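Local coordinates for protein glutathione s-transferase (Oryza sativa, PDB 1OYJ) that conjugates reduced glutathione to a wide range of exogenous and endogenous hydrophobic electrophiles, as a tau-class glutathione transferase, at residues G40-D44 against L45-S49; L70-L73 against Q74-D78. One frame throughout, in Å; residues are numbered along the deposited sequence.

Both contacts are local and lie in the thioredoxin-like N-terminal domain. Going from the N terminus, strand 7-11, helix 16-28 and strand 33-36 come first. Contact 1 follows, where the loop after strand 33-36 turns into helix 44-49. Strands 58-61 and 64-67 come next, and contact 2 lies along helix 69-79. Each contact closes within a few residues. They run in series, neither nesting nor crossing. Their centres are about 22 Å apart and their nearest atoms about 10 Å apart, so they do not touch. Contact 1 ties a glutathione-binding loop to a short surface helix. Contact 2 is buried among helix 16-28, strand 64-67, helix 164-169 and the second subunit.

Contact 1. Residues G40-D44 against L45-S49; sequences GNKSD and LLLRS. With GSH (glutathione), chain N.
Asp44 reaches along the first turn of helix 44-49 to Arg48. With CG turned opposite the backbone N (chi1 -179°), the carboxylate can put OD2 at the edge of the guanidinium, in its plane. The salt bridge is long, with Asp44 OD2 3.5 Å from Arg48 NE. The two flat groups are turned 58° apart, so this is not a flush two-pronged pairing. The backbones of the same two residues are also joined, Arg48 N giving a bond of 2.9 Å to Asp44 O.

Lys42 lies just before the helix. Its CG packs on Leu46 CD2 at 3.7 Å, and the side chains of Lys42 and Leu47 cross at about a right angle, Lys42 CD meeting Leu47 CD2 at 4.1 Å. Beyond CG the chain is extended and leads away from the helix. Its NZ donates to glutathione O31 at 2.8 Å and also to Arg54 O. The leucine methyls thus line the helix-facing side of the lysine stem, while two acceptors hold its ammonium end.

Between these residues, Ser43 caps the helix. Its OG accepts from Leu46 N at 3.1 Å, in a nearly straight bond (173°). It is also hydrogen-bonded to Glu37 OE2. Ser43 O takes the N-H of Leu47 at 3.0 Å, so one residue receives two of the first helical N-H groups. Leu46 is buried against Leu10, Ile56 and Val58.

The arrangement is a serine N-cap at the start of a short helix. The preceding lysine serves the glutathione site of the thioredoxin-like domain, where Ile56, Glu68 and Ser69 also bind the tripeptide.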
loop_
_atom_site.group_PDB
_atom_site.type_symbol
_atom_site.label_atom_id
_atom_site.label_comp_id
_atom_site.label_asym_id
_atom_site.label_seq_id
_atom_site.Cartn_x
_atom_site.Cartn_y
_atom_site.Cartn_z
ATOM N N GLY A 40 -24.275 5.461 -2.055
ATOM C CA GLY A 40 -25.434 4.689 -1.656
ATOM C C GLY A 40 -26.150 4.166 -2.893
ATOM O O GLY A 40 -27.063 3.331 -2.794
ATOM N N ASN A 41 -25.726 4.606 -4.070
ATOM C CA ASN A 41 -26.388 4.195 -5.293
ATOM C C ASN A 41 -25.291 4.172 -6.384
ATOM O O ASN A 41 -25.324 4.864 -7.368
ATOM C CB ASN A 41 -27.610 5.139 -5.520
ATOM C CG ASN A 41 -28.553 4.671 -6.569
ATOM O OD1 ASN A 41 -29.134 3.578 -6.497
ATOM N ND2 ASN A 41 -28.783 5.539 -7.553
ATOM N N LYS A 42 -24.304 3.328 -6.184
ATOM C CA LYS A 42 -23.156 3.269 -7.086
ATOM C C LYS A 42 -23.554 3.000 -8.514
ATOM O O LYS A 42 -24.475 2.247 -8.745
ATOM C CB LYS A 42 -22.138 2.272 -6.637
ATOM C CG LYS A 42 -21.431 2.671 -5.306
ATOM C CD LYS A 42 -20.501 1.607 -4.729
ATOM C CE LYS A 42 -20.221 1.814 -3.239
ATOM N NZ LYS A 42 -19.356 0.748 -2.542
ATOM N N SER A 43 -22.872 3.613 -9.486
ATOM C CA SER A 43 -23.238 3.382 -10.883
ATOM C C SER A 43 -22.761 2.060 -11.425
ATOM O O SER A 43 -21.753 1.461 -10.982
ATOM C CB SER A 43 -22.649 4.495 -11.753
ATOM O OG SER A 43 -21.283 4.294 -11.921
ATOM N N ASP A 44 -23.446 1.566 -12.433
ATOM C CA ASP A 44 -22.972 0.349 -13.091
ATOM C C ASP A 44 -21.466 0.496 -13.508
ATOM O O ASP A 44 -20.691 -0.418 -13.383
ATOM C CB ASP A 44 -23.931 0.007 -14.259
ATOM C CG ASP A 44 -23.538 -1.244 -14.989
ATOM O OD1 ASP A 44 -23.227 -2.282 -14.346
ATOM O OD2 ASP A 44 -23.532 -1.297 -16.231
ATOM N N LEU A 45 -21.048 1.664 -13.964
ATOM C CA LEU A 45 -19.676 1.855 -14.455
ATOM C C LEU A 45 -18.663 1.726 -13.282
ATOM O O LEU A 45 -17.712 1.018 -13.361
ATOM C CB LEU A 45 -19.561 3.185 -15.238
ATOM C CG LEU A 45 -18.160 3.627 -15.669
ATOM C CD1 LEU A 45 -17.646 2.788 -16.777
ATOM C CD2 LEU A 45 -18.105 5.137 -16.016
ATOM N N LEU A 46 -18.938 2.342 -12.144
ATOM C CA LEU A 46 -18.057 2.164 -11.054
ATOM C C LEU A 46 -17.973 0.658 -10.647
ATOM O O LEU A 46 -16.892 0.072 -10.483
ATOM C CB LEU A 46 -18.508 3.054 -9.900
ATOM C CG LEU A 46 -17.956 2.763 -8.524
ATOM C CD1 LEU A 46 -16.519 2.950 -8.494
ATOM C CD2 LEU A 46 -18.625 3.609 -7.499
ATOM N N LEU A 47 -19.126 0.014 -10.524
ATOM C CA LEU A 47 -19.127 -1.369 -10.100
ATOM C C LEU A 47 -18.395 -2.260 -11.067
ATOM O O LEU A 47 -17.767 -3.268 -10.627
ATOM C CB LEU A 47 -20.548 -1.867 -9.920
ATOM C CG LEU A 47 -21.245 -1.161 -8.771
ATOM C CD1 LEU A 47 -22.710 -1.647 -8.788
ATOM C CD2 LEU A 47 -20.594 -1.442 -7.480
ATOM N N ARG A 48 -18.463 -1.930 -12.357
ATOM C CA ARG A 48 -17.687 -2.694 -13.347
ATOM C C ARG A 48 -16.229 -2.405 -13.403
ATOM O O ARG A 48 -15.459 -3.299 -13.777
ATOM C CB ARG A 48 -18.109 -2.401 -14.790
ATOM C CG ARG A 48 -19.369 -3.103 -15.218
ATOM C CD ARG A 48 -19.741 -2.952 -16.751
ATOM N NE ARG A 48 -20.126 -1.592 -17.178
ATOM C CZ ARG A 48 -19.374 -0.782 -17.951
ATOM N NH1 ARG A 48 -18.176 -1.189 -18.399
ATOM N NH2 ARG A 48 -19.834 0.429 -18.289
ATOM N N SER A 49 -15.875 -1.135 -13.160
ATOM C CA SER A 49 -14.514 -0.616 -13.304
ATOM C C SER A 49 -13.678 -0.987 -12.138
ATOM O O SER A 49 -12.534 -1.232 -12.348
ATOM C CB SER A 49 -14.517 0.923 -13.451
ATOM O OG SER A 49 -15.278 1.329 -14.577
HETATM N N1 GSH N . -7.707 2.454 -0.494
HETATM C CA1 GSH N . -8.541 3.481 -1.027
HETATM C C1 GSH N . -7.961 4.459 -1.976
HETATM O O11 GSH N . -8.432 4.957 -2.976
HETATM O O12 GSH N . -6.852 4.814 -1.638
HETATM C CB1 GSH N . -9.854 3.838 -0.364
HETATM C CG1 GSH N . -10.802 4.758 -1.143
HETATM C CD1 GSH N . -12.100 4.904 -0.356
HETATM O OE1 GSH N . -12.074 4.671 0.840
HETATM N N2 GSH N . -13.204 5.326 -0.974
HETATM C CA2 GSH N . -14.454 5.474 -0.270
HETATM C C2 GSH N . -15.422 4.506 -0.971
HETATM O O2 GSH N . -15.513 4.619 -2.175
HETATM C CB2 GSH N . -14.895 6.931 -0.418
HETATM S SG2 GSH N . -13.844 8.045 0.593
HETATM N N3 GSH N . -15.970 3.453 -0.362
HETATM C CA3 GSH N . -17.391 3.306 -0.767
HETATM C C3 GSH N . -18.511 2.981 0.220
HETATM O O31 GSH N . -19.414 2.127 -0.061
HETATM O O32 GSH N . -18.579 3.592 1.275
#

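Contact 2. Residues L70-L73 against Q74-D78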
loop_
_atom_site.group_PDB
_atom_site.type_symbol
_atom_site.label_atom_id
_atom_site.label_comp_id
_atom_site.label_asym_id
_atom_site.label_seq_id
_atom_site.Cartn_x
_atom_site.Cartn_y
_atom_site.Cartn_z
ATOM N N LEU A 70 -3.168 5.585 -4.323
ATOM C CA LEU A 70 -1.690 5.694 -4.421
ATOM C C LEU A 70 -1.147 5.022 -5.692
ATOM O O LEU A 70 -0.102 5.402 -6.234
ATOM C CB LEU A 70 -1.003 5.094 -3.183
ATOM C CG LEU A 70 -1.141 5.837 -1.863
ATOM C CD1 LEU A 70 -0.288 5.224 -0.717
ATOM C CD2 LEU A 70 -0.749 7.257 -2.007
ATOM N N VAL A 71 -1.899 4.043 -6.159
ATOM C CA VAL A 71 -1.619 3.366 -7.396
ATOM C C VAL A 71 -1.869 4.362 -8.574
ATOM O O VAL A 71 -1.038 4.465 -9.481
ATOM C CB VAL A 71 -2.460 2.004 -7.538
ATOM C CG1 VAL A 71 -2.240 1.383 -8.967
ATOM C CG2 VAL A 71 -2.070 1.012 -6.483
ATOM N N ILE A 72 -2.995 5.104 -8.537
ATOM C CA ILE A 72 -3.329 6.088 -9.548
ATOM C C ILE A 72 -2.225 7.180 -9.565
ATOM O O ILE A 72 -1.736 7.535 -10.609
ATOM C CB ILE A 72 -4.759 6.744 -9.268
ATOM C CG1 ILE A 72 -5.921 5.732 -9.448
ATOM C CG2 ILE A 72 -4.903 7.925 -10.097
ATOM C CD1 ILE A 72 -7.154 6.063 -8.662
ATOM N N LEU A 73 -1.806 7.646 -8.388
ATOM C CA LEU A 73 -0.714 8.635 -8.332
ATOM C C LEU A 73 0.574 8.128 -9.041
ATOM O O LEU A 73 1.150 8.834 -9.883
ATOM C CB LEU A 73 -0.382 9.010 -6.945
ATOM C CG LEU A 73 -1.395 9.718 -6.097
ATOM C CD1 LEU A 73 -0.694 10.338 -4.881
ATOM C CD2 LEU A 73 -2.115 10.733 -6.872
ATOM N N GLN A 74 0.982 6.917 -8.786
ATOM C CA GLN A 74 2.167 6.406 -9.446
ATOM C C GLN A 74 1.961 6.216 -10.923
ATOM O O GLN A 74 2.870 6.494 -11.774
ATOM C CB GLN A 74 2.583 5.129 -8.766
ATOM C CG GLN A 74 3.188 5.432 -7.408
ATOM C CD GLN A 74 3.670 4.172 -6.742
ATOM O OE1 GLN A 74 4.809 3.818 -6.872
ATOM N NE2 GLN A 74 2.785 3.505 -6.038
ATOM N N TYR A 75 0.718 5.890 -11.249
ATOM C CA TYR A 75 0.343 5.748 -12.644
ATOM C C TYR A 75 0.468 7.071 -13.400
ATOM O O TYR A 75 0.959 7.119 -14.551
ATOM C CB TYR A 75 -1.040 5.075 -12.795
ATOM C CG TYR A 75 -1.527 4.903 -14.236
ATOM C CD1 TYR A 75 -0.995 3.919 -15.055
ATOM C CD2 TYR A 75 -2.449 5.792 -14.796
ATOM C CE1 TYR A 75 -1.428 3.784 -16.391
ATOM C CE2 TYR A 75 -2.866 5.674 -16.112
ATOM C CZ TYR A 75 -2.363 4.673 -16.902
ATOM O OH TYR A 75 -2.808 4.567 -18.193
ATOM N N LEU A 76 0.027 8.147 -12.779
ATOM C CA LEU A 76 0.085 9.461 -13.390
ATOM C C LEU A 76 1.552 9.861 -13.675
ATOM O O LEU A 76 1.788 10.644 -14.615
ATOM C CB LEU A 76 -0.630 10.497 -12.572
ATOM C CG LEU A 76 -2.133 10.279 -12.468
ATOM C CD1 LEU A 76 -2.740 11.321 -11.441
ATOM C CD2 LEU A 76 -2.730 10.437 -13.820
ATOM N N ASP A 77 2.527 9.385 -12.895
ATOM C CA ASP A 77 3.918 9.589 -13.278
ATOM C C ASP A 77 4.250 8.623 -14.448
ATOM O O ASP A 77 4.799 9.050 -15.497
ATOM C CB ASP A 77 4.906 9.210 -12.199
ATOM C CG ASP A 77 5.225 10.338 -11.230
ATOM O OD1 ASP A 77 4.708 11.495 -11.395
ATOM O OD2 ASP A 77 6.015 10.115 -10.283
ATOM N N ASP A 78 3.920 7.339 -14.281
ATOM C CA ASP A 78 4.395 6.345 -15.254
ATOM C C ASP A 78 3.820 6.590 -16.609
ATOM O O ASP A 78 4.499 6.454 -17.616
ATOM C CB ASP A 78 4.075 4.892 -14.851
ATOM C CG ASP A 78 4.880 4.400 -13.663
ATOM O OD1 ASP A 78 4.419 3.393 -13.062
ATOM O OD2 ASP A 78 5.959 4.936 -13.277
#
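Gln74 folds its side chain back over the carbonyl of Leu70, one turn earlier. Its CG is beside the backbone N (chi1 -73°) and the chain beyond is extended, which brings CG to 3.5 Å from Leu70 O. Gln74 NE2 adds a weak bond of 3.5 Å to Leu70 O, and Gln74 N gives a firmer one of 3.2 Å. One carbonyl thus takes two N-H groups from one residue. Gln74 OE1 is hydrogen-bonded to Arg105 NE. Replacing Gln74 by an alanine would probably leave Arg105 NE without this acceptor and strip Leu70 O of its weaker second bond.

Next along the helix, Tyr75 CB rests on Ile72 O at 3.4 Å, and its OH is bonded to His61 ND1. Leu76 CG lies 3.3 Å from Ile72 O, which also accepts from Leu76 N at 2.9 Å. The methyls Ile72 CG2 and Leu76 CD1 meet more loosely at 4.2 Å.

Helix 69-79 packs by Leu70, Ile72, Leu73 and Leu76 on helix 16-28. Val71, Ile72 and Tyr75 lie on strand 64-67, and Leu70, Leu73 and Gln74 touch helix 164-169. At the dimer interface, Val71 and Tyr75 pack on Ala102 of the second subunit.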